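Local atomic coordinates of uncharacterized NTF2-like protein (Cytophaga hutchinsonii ATCC 33406, PDB entry 3F14), a protein that is of unknown function but has an NTF2-like fold of the SnoaL type, in which the curved sheet and helices commonly enclose a pocket. Residues T4-I9 with Y97-D102; F13-F18 with L61-V66; F25-E30 with K40-V45; N32-Q37 with T106-C111; P54-A59 with G77-F82. All coordinates share one frame; numbering follows the deposited sequence. Where two conformers were deposited one is given.

Interaction 1 (T4-I9 with Y97-D102); sequences TTHYSI and YRFEND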
# COMPACT_ATOMS: atom_id res chain seq x y z
N THR A 4 -12.14 1.78 -16.89
CA THR A 4 -12.35 0.32 -16.92
C THR A 4 -11.10 -0.44 -17.46
O THR A 4 -10.79 -1.56 -17.04
CB THR A 4 -13.59 -0.04 -17.73
OG1 THR A 4 -13.39 0.38 -19.08
CG2 THR A 4 -14.82 0.67 -17.16
N THR A 5 -10.39 0.20 -18.37
CA THR A 5 -9.20 -0.40 -18.94
C THR A 5 -8.11 -0.46 -17.87
O THR A 5 -7.51 -1.53 -17.64
CB THR A 5 -8.72 0.38 -20.18
OG1 THR A 5 -8.39 1.71 -19.80
CG2 THR A 5 -9.82 0.43 -21.20
N HIS A 6 -7.85 0.68 -17.22
CA HIS A 6 -6.92 0.69 -16.07
C HIS A 6 -7.26 -0.38 -15.03
O HIS A 6 -6.39 -1.10 -14.54
CB HIS A 6 -6.92 2.04 -15.34
CG HIS A 6 -6.31 3.17 -16.12
ND1 HIS A 6 -6.39 4.48 -15.70
CD2 HIS A 6 -5.62 3.18 -17.28
CE1 HIS A 6 -5.75 5.26 -16.56
NE2 HIS A 6 -5.27 4.49 -17.52
N TYR A 7 -8.54 -0.45 -14.66
CA TYR A 7 -9.02 -1.43 -13.69
C TYR A 7 -8.64 -2.85 -14.11
O TYR A 7 -8.14 -3.63 -13.32
CB TYR A 7 -10.54 -1.31 -13.54
CG TYR A 7 -11.17 -2.06 -12.40
CD1 TYR A 7 -11.52 -3.41 -12.51
CD2 TYR A 7 -11.45 -1.41 -11.19
CE1 TYR A 7 -12.11 -4.09 -11.45
CE2 TYR A 7 -12.05 -2.07 -10.14
CZ TYR A 7 -12.37 -3.41 -10.26
OH TYR A 7 -12.96 -4.06 -9.20
N SER A 8 -8.90 -3.18 -15.37
CA SER A 8 -8.58 -4.51 -15.88
C SER A 8 -7.08 -4.84 -15.88
O SER A 8 -6.65 -5.93 -15.49
CB SER A 8 -9.12 -4.63 -17.31
OG SER A 8 -8.96 -5.97 -17.72
N ILE A 9 -6.30 -3.88 -16.32
CA ILE A 9 -4.84 -4.03 -16.37
C ILE A 9 -4.32 -4.32 -14.98
O ILE A 9 -3.57 -5.28 -14.78
CB ILE A 9 -4.16 -2.75 -16.88
CG1 ILE A 9 -4.44 -2.53 -18.37
CG2 ILE A 9 -2.64 -2.84 -16.68
CD1 ILE A 9 -4.13 -1.14 -18.83
N TYR A 97 -0.41 1.49 -9.00
CA TYR A 97 -0.12 1.72 -10.41
C TYR A 97 -0.26 3.17 -10.75
O TYR A 97 -1.25 3.79 -10.38
CB TYR A 97 -1.10 0.91 -11.29
CG TYR A 97 -1.09 -0.59 -11.06
CD1 TYR A 97 -1.79 -1.15 -9.99
CD2 TYR A 97 -0.37 -1.45 -11.88
CE1 TYR A 97 -1.76 -2.49 -9.72
CE2 TYR A 97 -0.33 -2.78 -11.62
CZ TYR A 97 -1.05 -3.32 -10.55
OH TYR A 97 -0.97 -4.65 -10.27
N ARG A 98 0.72 3.71 -11.45
CA ARG A 98 0.58 5.04 -12.04
C ARG A 98 0.60 4.84 -13.53
O ARG A 98 1.54 4.27 -14.10
CB ARG A 98 1.71 5.97 -11.66
CG ARG A 98 1.55 7.40 -12.24
CD ARG A 98 2.70 8.37 -11.90
N PHE A 99 -0.46 5.31 -14.18
CA PHE A 99 -0.59 5.20 -15.57
C PHE A 99 -0.17 6.50 -16.27
O PHE A 99 -0.13 7.58 -15.66
CB PHE A 99 -2.05 4.89 -15.96
CG PHE A 99 -2.53 3.59 -15.42
CD1 PHE A 99 -2.36 2.43 -16.14
CD2 PHE A 99 -3.17 3.54 -14.20
CE1 PHE A 99 -2.80 1.22 -15.61
CE2 PHE A 99 -3.60 2.36 -13.70
CZ PHE A 99 -3.40 1.20 -14.40
N GLU A 100 0.25 6.33 -17.51
CA GLU A 100 0.49 7.46 -18.42
C GLU A 100 -0.45 7.11 -19.54
O GLU A 100 -0.11 6.27 -20.38
CB GLU A 100 1.92 7.55 -18.88
CG GLU A 100 2.22 8.77 -19.74
CD GLU A 100 3.69 8.85 -20.09
OE1 GLU A 100 4.49 9.12 -19.16
OE2 GLU A 100 4.05 8.62 -21.28
N ASN A 101 -1.63 7.74 -19.51
CA ASN A 101 -2.75 7.42 -20.37
C ASN A 101 -3.05 5.92 -20.29
O ASN A 101 -3.35 5.48 -19.19
CB ASN A 101 -2.50 7.94 -21.76
CG ASN A 101 -2.36 9.44 -21.78
OD1 ASN A 101 -3.00 10.14 -20.98
ND2 ASN A 101 -1.51 9.96 -22.68
N ASP A 102 -2.90 5.15 -21.37
CA ASP A 102 -3.18 3.69 -21.30
C ASP A 102 -1.95 2.77 -21.08
O ASP A 102 -2.05 1.55 -21.19
CB ASP A 102 -3.95 3.25 -22.53
CG ASP A 102 -3.24 3.59 -23.80
OD1 ASP A 102 -2.35 4.48 -23.76
OD2 ASP A 102 -3.60 2.99 -24.83

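Interaction 2 (F13-F18 with L61-V66); sequences FSSGDF and LTNDNV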
# COMPACT_ATOMS: atom_id res chain seq x y z
N PHE A 13 -2.41 -7.71 -13.50
CA PHE A 13 -1.05 -7.72 -12.96
C PHE A 13 -1.04 -8.16 -11.49
O PHE A 13 -0.24 -8.99 -11.11
CB PHE A 13 -0.37 -6.34 -13.12
CG PHE A 13 1.12 -6.36 -12.79
CD1 PHE A 13 1.59 -6.27 -11.50
CD2 PHE A 13 2.05 -6.48 -13.84
CE1 PHE A 13 2.94 -6.35 -11.23
CE2 PHE A 13 3.39 -6.53 -13.58
CZ PHE A 13 3.85 -6.49 -12.27
N SER A 14 -1.97 -7.62 -10.68
CA SER A 14 -1.95 -7.91 -9.25
C SER A 14 -2.23 -9.39 -8.96
O SER A 14 -1.75 -9.93 -7.99
CB SER A 14 -2.94 -7.01 -8.49
OG SER A 14 -2.36 -5.70 -8.27
N SER A 15 -3.03 -10.01 -9.80
CA SER A 15 -3.39 -11.42 -9.63
C SER A 15 -2.31 -12.35 -10.25
O SER A 15 -2.46 -13.58 -10.19
CB SER A 15 -4.81 -11.70 -10.18
OG SER A 15 -4.84 -11.48 -11.54
N GLY A 16 -1.20 -11.79 -10.74
CA GLY A 16 -0.08 -12.58 -11.26
C GLY A 16 -0.11 -12.93 -12.71
O GLY A 16 0.80 -13.63 -13.16
N ASP A 17 -1.11 -12.48 -13.44
CA ASP A 17 -1.26 -12.76 -14.84
C ASP A 17 -0.53 -11.69 -15.63
O ASP A 17 -1.11 -10.96 -16.42
CB ASP A 17 -2.74 -12.83 -15.26
CG ASP A 17 -2.94 -13.41 -16.67
OD1 ASP A 17 -1.95 -13.81 -17.31
OD2 ASP A 17 -4.12 -13.37 -17.14
N PHE A 18 0.78 -11.64 -15.43
CA PHE A 18 1.58 -10.59 -16.04
C PHE A 18 1.51 -10.58 -17.58
O PHE A 18 1.38 -9.49 -18.17
CB PHE A 18 3.04 -10.70 -15.63
CG PHE A 18 3.28 -10.88 -14.14
CD1 PHE A 18 2.75 -10.04 -13.19
CD2 PHE A 18 4.16 -11.85 -13.72
CE1 PHE A 18 3.07 -10.20 -11.86
CE2 PHE A 18 4.47 -12.01 -12.38
CZ PHE A 18 3.93 -11.17 -11.45
N LEU A 61 -3.87 -16.22 -5.94
CA LEU A 61 -3.90 -14.79 -5.67
C LEU A 61 -5.32 -14.27 -5.70
O LEU A 61 -6.08 -14.62 -6.60
CB LEU A 61 -2.99 -14.02 -6.64
CG LEU A 61 -1.49 -14.35 -6.53
CD1 LEU A 61 -1.03 -15.50 -7.46
CD2 LEU A 61 -0.65 -13.08 -6.80
N THR A 62 -5.69 -13.45 -4.73
CA THR A 62 -7.03 -12.91 -4.60
C THR A 62 -6.94 -11.41 -4.35
O THR A 62 -6.38 -10.99 -3.36
CB THR A 62 -7.75 -13.56 -3.41
OG1 THR A 62 -7.74 -14.99 -3.61
CG2 THR A 62 -9.22 -13.06 -3.26
N ASN A 63 -7.43 -10.63 -5.29
CA ASN A 63 -7.49 -9.18 -5.14
C ASN A 63 -8.75 -8.82 -4.31
O ASN A 63 -9.84 -9.31 -4.59
CB ASN A 63 -7.54 -8.52 -6.51
CG ASN A 63 -6.28 -8.71 -7.33
OD1 ASN A 63 -5.19 -8.93 -6.79
ND2 ASN A 63 -6.43 -8.61 -8.66
N ASP A 64 -8.52 -8.14 -3.18
CA ASP A 64 -9.53 -7.88 -2.12
C ASP A 64 -10.21 -6.49 -2.17
O ASP A 64 -11.35 -6.34 -1.74
CB ASP A 64 -8.89 -7.96 -0.71
CG ASP A 64 -8.37 -9.33 -0.33
OD1 ASP A 64 -8.84 -10.39 -0.83
OD2 ASP A 64 -7.47 -9.35 0.55
N ASN A 65 -9.48 -5.45 -2.61
CA ASN A 65 -9.95 -4.06 -2.49
C ASN A 65 -9.29 -3.17 -3.56
O ASN A 65 -8.17 -3.50 -3.99
CB ASN A 65 -9.59 -3.55 -1.09
CG ASN A 65 -10.14 -2.17 -0.79
OD1 ASN A 65 -11.32 -1.88 -1.03
ND2 ASN A 65 -9.29 -1.30 -0.23
N VAL A 66 -9.95 -2.08 -4.02
CA VAL A 66 -9.42 -1.26 -5.07
C VAL A 66 -9.71 0.20 -4.76
O VAL A 66 -10.84 0.56 -4.37
CB VAL A 66 -10.10 -1.54 -6.44
CG1 VAL A 66 -9.55 -0.57 -7.54
CG2 VAL A 66 -9.97 -2.98 -6.85

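Interaction 3 (F25-E30 with K40-V45); sequences FNDIIE and KGKADV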
# COMPACT_ATOMS: atom_id res chain seq x y z
N PHE A 25 2.72 -2.10 -20.95
CA PHE A 25 3.85 -1.50 -20.25
C PHE A 25 4.37 -0.31 -20.99
O PHE A 25 4.59 -0.37 -22.22
CB PHE A 25 5.01 -2.47 -20.11
CG PHE A 25 4.83 -3.60 -19.07
CD1 PHE A 25 3.63 -3.83 -18.40
CD2 PHE A 25 5.90 -4.45 -18.82
CE1 PHE A 25 3.55 -4.87 -17.42
CE2 PHE A 25 5.81 -5.48 -17.89
CZ PHE A 25 4.64 -5.68 -17.20
N ASN A 26 4.63 0.78 -20.27
CA ASN A 26 5.38 1.89 -20.87
C ASN A 26 6.80 1.43 -21.21
O ASN A 26 7.40 0.63 -20.51
CB ASN A 26 5.37 3.07 -19.91
CG ASN A 26 5.82 4.37 -20.54
OD1 ASN A 26 7.01 4.65 -20.61
ND2 ASN A 26 4.86 5.15 -21.01
N ASP A 27 7.39 2.02 -22.25
CA ASP A 27 8.78 1.71 -22.62
C ASP A 27 9.73 1.84 -21.42
O ASP A 27 10.68 1.08 -21.33
CB ASP A 27 9.24 2.61 -23.77
CG ASP A 27 8.64 2.21 -25.09
OD1 ASP A 27 8.67 0.99 -25.39
OD2 ASP A 27 8.11 3.10 -25.78
N ILE A 28 9.48 2.80 -20.54
CA ILE A 28 10.37 3.01 -19.38
C ILE A 28 9.69 2.69 -18.06
O ILE A 28 10.00 3.28 -17.05
CB ILE A 28 11.05 4.40 -19.40
CG1 ILE A 28 10.01 5.52 -19.37
CG2 ILE A 28 11.96 4.51 -20.65
CD1 ILE A 28 10.63 6.93 -19.11
N ILE A 29 8.76 1.76 -18.10
CA ILE A 29 8.12 1.26 -16.88
C ILE A 29 9.12 0.95 -15.80
O ILE A 29 10.19 0.43 -16.05
CB ILE A 29 7.26 0.03 -17.20
CG1 ILE A 29 6.49 -0.49 -15.94
CG2 ILE A 29 8.10 -1.15 -17.79
CD1 ILE A 29 5.40 -1.56 -16.26
N GLU A 30 8.76 1.24 -14.55
CA GLU A 30 9.55 0.78 -13.42
C GLU A 30 8.64 -0.01 -12.48
O GLU A 30 7.50 0.39 -12.26
CB GLU A 30 10.13 1.97 -12.64
CG GLU A 30 11.04 2.78 -13.49
CD GLU A 30 11.83 3.86 -12.73
OE1 GLU A 30 11.74 3.91 -11.47
OE2 GLU A 30 12.49 4.64 -13.44
N LYS A 40 13.74 -1.78 -14.05
CA LYS A 40 13.53 -0.63 -14.92
C LYS A 40 13.61 -0.98 -16.41
O LYS A 40 14.57 -1.61 -16.86
CB LYS A 40 14.65 0.41 -14.71
CG LYS A 40 14.83 0.86 -13.36
CD LYS A 40 15.92 1.95 -13.32
CE LYS A 40 15.50 3.20 -13.97
NZ LYS A 40 16.35 4.35 -13.46
N GLY A 41 12.66 -0.43 -17.16
CA GLY A 41 12.60 -0.61 -18.58
C GLY A 41 11.74 -1.79 -19.00
O GLY A 41 11.69 -2.79 -18.31
N LYS A 42 11.09 -1.65 -20.15
CA LYS A 42 10.14 -2.63 -20.59
C LYS A 42 10.76 -4.02 -20.59
O LYS A 42 10.26 -4.91 -19.91
CB LYS A 42 9.59 -2.26 -21.96
CG LYS A 42 8.48 -3.14 -22.46
CD LYS A 42 7.83 -2.52 -23.68
CE LYS A 42 6.73 -3.37 -24.23
NZ LYS A 42 6.26 -2.89 -25.54
N ALA A 43 11.88 -4.20 -21.30
CA ALA A 43 12.50 -5.52 -21.46
C ALA A 43 12.88 -6.13 -20.12
O ALA A 43 12.55 -7.29 -19.87
CB ALA A 43 13.74 -5.46 -22.37
N ASP A 44 13.49 -5.36 -19.24
CA ASP A 44 13.89 -5.89 -17.94
C ASP A 44 12.68 -6.24 -17.09
O ASP A 44 12.71 -7.26 -16.39
CB ASP A 44 14.72 -4.87 -17.16
CG ASP A 44 16.13 -4.72 -17.66
OD1 ASP A 44 16.53 -5.45 -18.59
OD2 ASP A 44 16.90 -3.89 -17.08
N VAL A 45 11.61 -5.44 -17.12
CA VAL A 45 10.42 -5.77 -16.30
C VAL A 45 9.73 -7.03 -16.87
O VAL A 45 9.32 -7.90 -16.11
CB VAL A 45 9.46 -4.58 -16.11
CG1 VAL A 45 8.23 -4.98 -15.33
CG2 VAL A 45 10.19 -3.39 -15.42
O HOH W 1 6.52 -0.25 -26.04
O HOH W 2 14.44 6.20 -12.61

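Interaction 4 (N32-Q37 with T106-C111); sequences NIIGNQ and TITSYC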
# COMPACT_ATOMS: atom_id res chain seq x y z
N ASN A 32 8.89 -1.05 -8.66
CA ASN A 32 9.53 -0.86 -7.37
C ASN A 32 8.92 -1.87 -6.39
O ASN A 32 7.82 -1.66 -5.91
CB ASN A 32 9.34 0.57 -6.89
CG ASN A 32 10.01 0.82 -5.56
OD1 ASN A 32 10.64 -0.06 -5.00
ND2 ASN A 32 9.85 2.02 -5.05
N ILE A 33 9.62 -2.95 -6.10
CA ILE A 33 9.21 -3.95 -5.12
C ILE A 33 9.86 -3.49 -3.81
O ILE A 33 11.06 -3.66 -3.59
CB ILE A 33 9.60 -5.37 -5.51
CG1 ILE A 33 8.97 -5.69 -6.90
CG2 ILE A 33 9.10 -6.36 -4.41
CD1 ILE A 33 9.41 -7.08 -7.46
N ILE A 34 9.06 -2.84 -2.96
CA ILE A 34 9.53 -2.19 -1.75
C ILE A 34 10.31 -3.15 -0.86
O ILE A 34 9.88 -4.25 -0.55
CB ILE A 34 8.31 -1.61 -0.96
CG1 ILE A 34 7.60 -0.51 -1.77
CG2 ILE A 34 8.74 -1.08 0.41
CD1 ILE A 34 8.32 0.80 -1.90
N GLY A 35 11.51 -2.70 -0.44
CA GLY A 35 12.40 -3.51 0.38
C GLY A 35 13.19 -4.55 -0.38
O GLY A 35 13.97 -5.27 0.21
N ASN A 36 13.03 -4.60 -1.69
CA ASN A 36 13.68 -5.60 -2.53
C ASN A 36 14.50 -4.84 -3.59
O ASN A 36 15.73 -4.58 -3.43
CB ASN A 36 12.58 -6.53 -3.07
CG ASN A 36 13.10 -7.79 -3.77
OD1 ASN A 36 12.90 -7.96 -4.97
ND2 ASN A 36 13.71 -8.70 -3.02
N GLN A 37 13.83 -4.38 -4.63
CA GLN A 37 14.54 -3.75 -5.74
C GLN A 37 13.62 -2.98 -6.65
O GLN A 37 12.43 -3.20 -6.64
CB GLN A 37 15.22 -4.81 -6.59
CG GLN A 37 14.29 -5.74 -7.34
CD GLN A 37 15.06 -6.90 -7.95
OE1 GLN A 37 15.61 -6.76 -9.04
NE2 GLN A 37 15.08 -8.02 -7.25
N THR A 106 4.49 3.25 -13.75
CA THR A 106 5.13 2.68 -12.57
C THR A 106 4.21 1.75 -11.84
O THR A 106 2.99 1.93 -11.84
CB THR A 106 5.65 3.74 -11.58
OG1 THR A 106 4.54 4.42 -10.99
CG2 THR A 106 6.55 4.77 -12.25
N ILE A 107 4.80 0.72 -11.22
CA ILE A 107 4.15 -0.19 -10.29
C ILE A 107 4.99 -0.15 -9.01
O ILE A 107 6.21 -0.26 -9.09
CB ILE A 107 4.06 -1.64 -10.80
CG1 ILE A 107 3.51 -1.65 -12.23
CG2 ILE A 107 3.21 -2.46 -9.78
CD1 ILE A 107 3.50 -3.05 -12.87
N THR A 108 4.34 0.04 -7.85
CA THR A 108 5.02 -0.02 -6.55
C THR A 108 4.32 -1.10 -5.72
O THR A 108 3.10 -1.01 -5.54
CB THR A 108 4.95 1.33 -5.84
OG1 THR A 108 5.47 2.37 -6.69
CG2 THR A 108 5.79 1.29 -4.52
N SER A 109 5.05 -2.11 -5.25
CA SER A 109 4.41 -3.22 -4.53
C SER A 109 4.98 -3.34 -3.12
O SER A 109 6.19 -3.46 -2.93
CB SER A 109 4.61 -4.51 -5.27
OG SER A 109 4.02 -4.53 -6.57
N TYR A 110 4.06 -3.33 -2.15
CA TYR A 110 4.35 -3.62 -0.74
C TYR A 110 3.87 -5.01 -0.46
O TYR A 110 2.67 -5.27 -0.52
CB TYR A 110 3.62 -2.62 0.18
CG TYR A 110 4.01 -1.19 -0.01
CD1 TYR A 110 3.59 -0.43 -1.10
CD2 TYR A 110 4.77 -0.52 0.95
CE1 TYR A 110 4.00 0.91 -1.28
CE2 TYR A 110 5.18 0.76 0.79
CZ TYR A 110 4.80 1.54 -0.35
OH TYR A 110 5.21 2.84 -0.48
N CYS A 111 4.77 -5.92 -0.09
CA CYS A 111 4.45 -7.34 0.07
C CYS A 111 4.95 -7.77 1.42
O CYS A 111 6.14 -7.64 1.72
CB CYS A 111 5.13 -8.18 -1.02
SG CYS A 111 4.80 -7.66 -2.71
O HOH W 3 7.82 3.82 -6.32
O HOH W 4 7.40 -5.40 -1.22

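Interaction 5 (P54-A59 with G77-F82); sequences PEMKGA and GKCRYF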
# COMPACT_ATOMS: atom_id res chain seq x y z
N PRO A 54 6.19 -18.75 -13.10
CA PRO A 54 5.83 -20.08 -12.56
C PRO A 54 5.43 -20.05 -11.09
O PRO A 54 4.52 -20.80 -10.68
CB PRO A 54 7.12 -20.89 -12.76
CG PRO A 54 7.87 -20.16 -13.82
CD PRO A 54 7.53 -18.72 -13.70
N GLU A 55 6.08 -19.23 -10.27
CA GLU A 55 5.69 -19.06 -8.87
C GLU A 55 4.29 -18.56 -8.76
O GLU A 55 3.54 -19.00 -7.88
CB GLU A 55 6.61 -18.13 -8.11
CG GLU A 55 6.36 -18.23 -6.63
CD GLU A 55 7.18 -17.28 -5.81
OE1 GLU A 55 7.74 -16.31 -6.39
OE2 GLU A 55 7.22 -17.52 -4.58
N MSE A 56 3.88 -17.62 -9.59
CA MSE A 56 2.50 -17.13 -9.58
C MSE A 56 1.50 -18.22 -10.01
O MSE A 56 0.45 -18.37 -9.35
CB MSE A 56 2.37 -15.95 -10.54
CG MSE A 56 3.20 -14.72 -10.16
SE MSE A 56 2.81 -13.85 -8.52
CE MSE A 56 3.87 -14.79 -7.28
N LYS A 57 1.86 -18.99 -11.02
CA LYS A 57 1.00 -20.06 -11.51
C LYS A 57 0.76 -21.13 -10.47
O LYS A 57 -0.30 -21.73 -10.49
CB LYS A 57 1.58 -20.68 -12.78
CG LYS A 57 1.53 -19.74 -13.97
CD LYS A 57 2.11 -20.34 -15.25
CE LYS A 57 1.81 -19.45 -16.49
NZ LYS A 57 0.38 -19.56 -16.94
N GLY A 58 1.71 -21.37 -9.58
CA GLY A 58 1.56 -22.34 -8.50
C GLY A 58 0.90 -21.84 -7.25
O GLY A 58 0.62 -22.62 -6.32
N ALA A 59 0.65 -20.54 -7.18
CA ALA A 59 0.09 -19.85 -6.03
C ALA A 59 -1.38 -19.54 -6.30
O ALA A 59 -1.87 -19.75 -7.43
CB ALA A 59 0.88 -18.55 -5.72
N GLY A 77 -4.49 -7.20 -1.91
CA GLY A 77 -4.86 -8.59 -2.03
C GLY A 77 -3.97 -9.53 -1.27
O GLY A 77 -3.11 -9.06 -0.48
N LYS A 78 -4.15 -10.83 -1.49
CA LYS A 78 -3.36 -11.83 -0.81
C LYS A 78 -2.90 -12.91 -1.78
O LYS A 78 -3.62 -13.28 -2.72
CB LYS A 78 -4.14 -12.43 0.37
CG LYS A 78 -4.63 -11.38 1.39
N CYS A 79 -1.69 -13.40 -1.57
CA CYS A 79 -1.14 -14.50 -2.33
C CYS A 79 -0.88 -15.71 -1.44
O CYS A 79 -0.01 -15.65 -0.53
CB CYS A 79 0.17 -14.08 -2.92
SG CYS A 79 1.07 -15.34 -3.87
N ARG A 80 -1.61 -16.79 -1.67
CA ARG A 80 -1.47 -18.05 -0.93
C ARG A 80 -0.43 -18.89 -1.61
O ARG A 80 -0.50 -19.15 -2.83
CB ARG A 80 -2.79 -18.82 -0.92
CG ARG A 80 -2.76 -20.12 -0.15
CD ARG A 80 -4.11 -20.83 -0.28
NE ARG A 80 -4.11 -22.13 0.39
CZ ARG A 80 -4.34 -23.29 -0.19
NH1 ARG A 80 -4.63 -23.42 -1.45
NH2 ARG A 80 -4.26 -24.35 0.58
N TYR A 81 0.57 -19.34 -0.84
CA TYR A 81 1.63 -20.18 -1.40
C TYR A 81 2.05 -21.14 -0.31
O TYR A 81 1.46 -21.17 0.75
CB TYR A 81 2.76 -19.28 -1.88
CG TYR A 81 3.54 -18.68 -0.78
CD1 TYR A 81 3.03 -17.58 -0.02
CD2 TYR A 81 4.79 -19.16 -0.45
CE1 TYR A 81 3.73 -17.04 1.02
CE2 TYR A 81 5.49 -18.63 0.64
CZ TYR A 81 4.97 -17.56 1.35
OH TYR A 81 5.67 -17.06 2.42
N PHE A 82 2.99 -22.04 -0.61
CA PHE A 82 3.46 -23.01 0.40
C PHE A 82 4.93 -22.72 0.83
O PHE A 82 5.76 -22.53 -0.05
CB PHE A 82 3.17 -24.44 -0.11
CG PHE A 82 1.70 -24.86 0.05
CD1 PHE A 82 1.27 -25.50 1.21
CD2 PHE A 82 0.76 -24.54 -0.92
CE1 PHE A 82 -0.10 -25.85 1.39
CE2 PHE A 82 -0.58 -24.87 -0.76
CZ PHE A 82 -1.01 -25.52 0.40

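Interaction 1 (T4-I9 with Y97-D102)
His6 and Asp102 mark the nearest backbone approach, with CA atoms 7.1 Å apart, where residues 4-9 of helix 2-14 pass the end of strand 88-100 and the turn that follows it. The side chains of His6 and Phe99 meet in a face-to-face stack, centroids 3.8 Å apart and planes 5° from parallel. The two side chains slide past each other in opposite directions, which lays the CB of each over the face of the other ring. Histidine suits the place because it offers a flat face and also a polar edge: its NE2 donates to Asn101 O over 2.7 Å, at 158° at the hydrogen. That carbonyl lies close to the imidazole plane, and the bond fixes the rotation of the ring while satisfying the nitrogen of a buried residue. Ile9, one turn further along the helix, brings its CG2 methyl against the edge of the phenyl ring, 4.2 Å from Phe99 CE1, and so widens the apolar patch. Ile104 of strand 103-111 touches both Ile9 and Phe99, Ile73 of strand 72-82 also meets Phe99, and Gln68 of strand 60-68 lies against His6, so that helix 2-14 is bedded on the sheet.

Interaction 2 (F13-F18 with L61-V66)
Leu61 and Asn63, two apart on strand 60-68, direct their side chains toward the end of helix 2-14 and meet it in different ways. Leu61, its CG anti to the carbonyl carbon (chi1 -64°), puts its methyls against carbonyl oxygens at the helix end: CD2 is 3.5 Å from Ser14 O, and CD1 is 3.6 Å from Ser15 O. The amide of Asn63 lies with OD1 on the Ser14 side, 3.4 Å from Ser14 CB, and ND2 toward Ser15, 3.8 Å from Ser15 CB. These are van der Waals contacts, since the amide spends its polar atoms elsewhere, OD1 with Tyr93 and ND2 with Gln11. The helix ends here in a Schellman motif. Gly16 has a positive phi of 89°, at which a side chain would press on the preceding carbonyl, and its N bonds to Phe13 O over 3.0 Å. Serine suits both neighbouring places, being small enough to let the strand approach. Ser15 OG bonds to the helix carbonyls of Gln11 and His12, while Ser14 OG bonds to Tyr97 and Asp95. A bound Tris molecule, probably from the crystallisation liquor, hydrogen-bonds to the carbonyls of Phe13 and Ser14 and lies about 4 Å from the Leu61 side chain.

Interaction 3 (F25-E30 with K40-V45)
Glu30 and Lys40 pair at the open end of the beta hairpin built from strands 29-33 and 37-40, where the chain runs on into the N-terminus of helix 42-57. They form an antiparallel non-hydrogen-bonded pair, and their side chains lie side by side. The direct Glu30 OE2 to Lys40 NZ salt bridge is long, 3.9 Å, but a water bridges it, 2.6 Å from OE2 and 2.8 Å from NZ. Two backbone bonds join the helix start to the corner at residues 27-28 and the residue after it: Gly41 N donates to Ile29 O over 2.8 Å, and Lys42 N to Asp27 O over 3.0 Å, with the N standing 45° out of the plane of the Asp27 carbonyl. Gly41, the N-cap, has a phi of 92°, which favours glycine. The branched Val45 spreads its two methyls over apolar neighbours, CG1 at 3.6 Å from Phe25 CE2 and CG2 at 3.9 Å from Ile29 CG2. Asn26 OD1 closes an Asx turn on Ile28 N, while its ND2 bonds to Thr103. Ile104 of strand 103-111 packs on Phe25 and Ile29, and Val39 of strand 37-40 on Val45.

Interaction 4 (N32-Q37 with T106-C111)
Ile34 CG1 and Tyr110 CG each stand anti to their own carbonyl carbon (chi1 -64° and -62°), and the isoleucine branch comes to rest on the tyrosine ring. In the mixed sheet of the NTF2-like fold, Asn32 with Thr108 and Ile33 with Ser109 are parallel pairs, and Ile34 follows them. Ile34 CG1 sits 3.6 Å from the ring centroid of Tyr110, 8° off the normal, a CH-pi contact over the face. The branched chain of isoleucine offers CG1 to the ring and CD1 to the threonine methyl at once, Ile34 CD1 lying 3.7 Å from Thr108 CG2. The backbones are tied by Asn32 N to Ile107 O (2.8 Å), Ser109 N to Asn32 O (2.9 Å) and Ile34 N to Ser109 O (2.9 Å). Tyr110 OH bonds to Glu76 of the second subunit; within the same chain, Ser109 OG bonds to Asp95 and Trp31. Beyond the last direct bond, one water donates to Ile34 O (2.8 Å) and Ser109 O, and accepts from Cys111 N at 2.9 Å.

Interaction 5 (P54-A59 with G77-F82)
Ala59, whose methyl rests against Arg80 and Cys79, is held by its own backbone: Ala59 N donates to Met56 O over 3.1 Å, a bond back into the last turn of helix 42-57. From here the chain leaves the helix beside residues 77-82 of strand 72-82, where Ala59 and Tyr81 have CA atoms 4.9 Å apart. The contact rests mainly on one methyl group. Ala59 CB lies 3.3 Å from the carbonyl Arg80 O, 3.7 Å from Cys79 SG and 4.3 Å from Tyr81 CB, and alanine fits because the strand backbone comes so near. Cys79 SG is anti to its backbone N (chi1 178°), which turns the compact, polarisable sulfur toward the helix end. Met56, present as selenomethionine, starts out away from the strand, but its bent chain returns CE to within 4.4 Å of Cys79 SG. The guanidinium of Arg80 is engaged elsewhere, its NE in a salt bridge with Glu88. Leu61 of strand 60-68 touches both Met56 and Cys79. The arrangement is that of a helix-to-strand connection, in which helix 42-57 ends, crosses by a short turn and enters strand 60-68, the antiparallel neighbour of strand 72-82 in the NTF2-like sheet.

Overall arrangement
All five contacts are grouped about one curved sheet. Interactions 1 and 2 share helix 2-14 and meet where Tyr97 OH lies 2.7 Å from Ser14 OG, a probable hydrogen bond. Phe13 of interaction 2 extends the core, its CE2 3.9 Å from Phe25 CZ of interaction 3 and its CZ 3.5 Å from Ile107 CD1 of interaction 4. Interactions 3 and 4 share strand 29-33, while 2 and 5 have centres 10 Å apart, and Leu61 CD1 lies 3.7 Å from Met56 O. Interactions 1 and 5 lie on opposite sides of the chain's centre, their centres 23 Å apart. The side chains of Leu61, Ser109 and Met56 each lie about 4 Å from bound Tris, probably from the crystallisation liquor, which may mark a pocket.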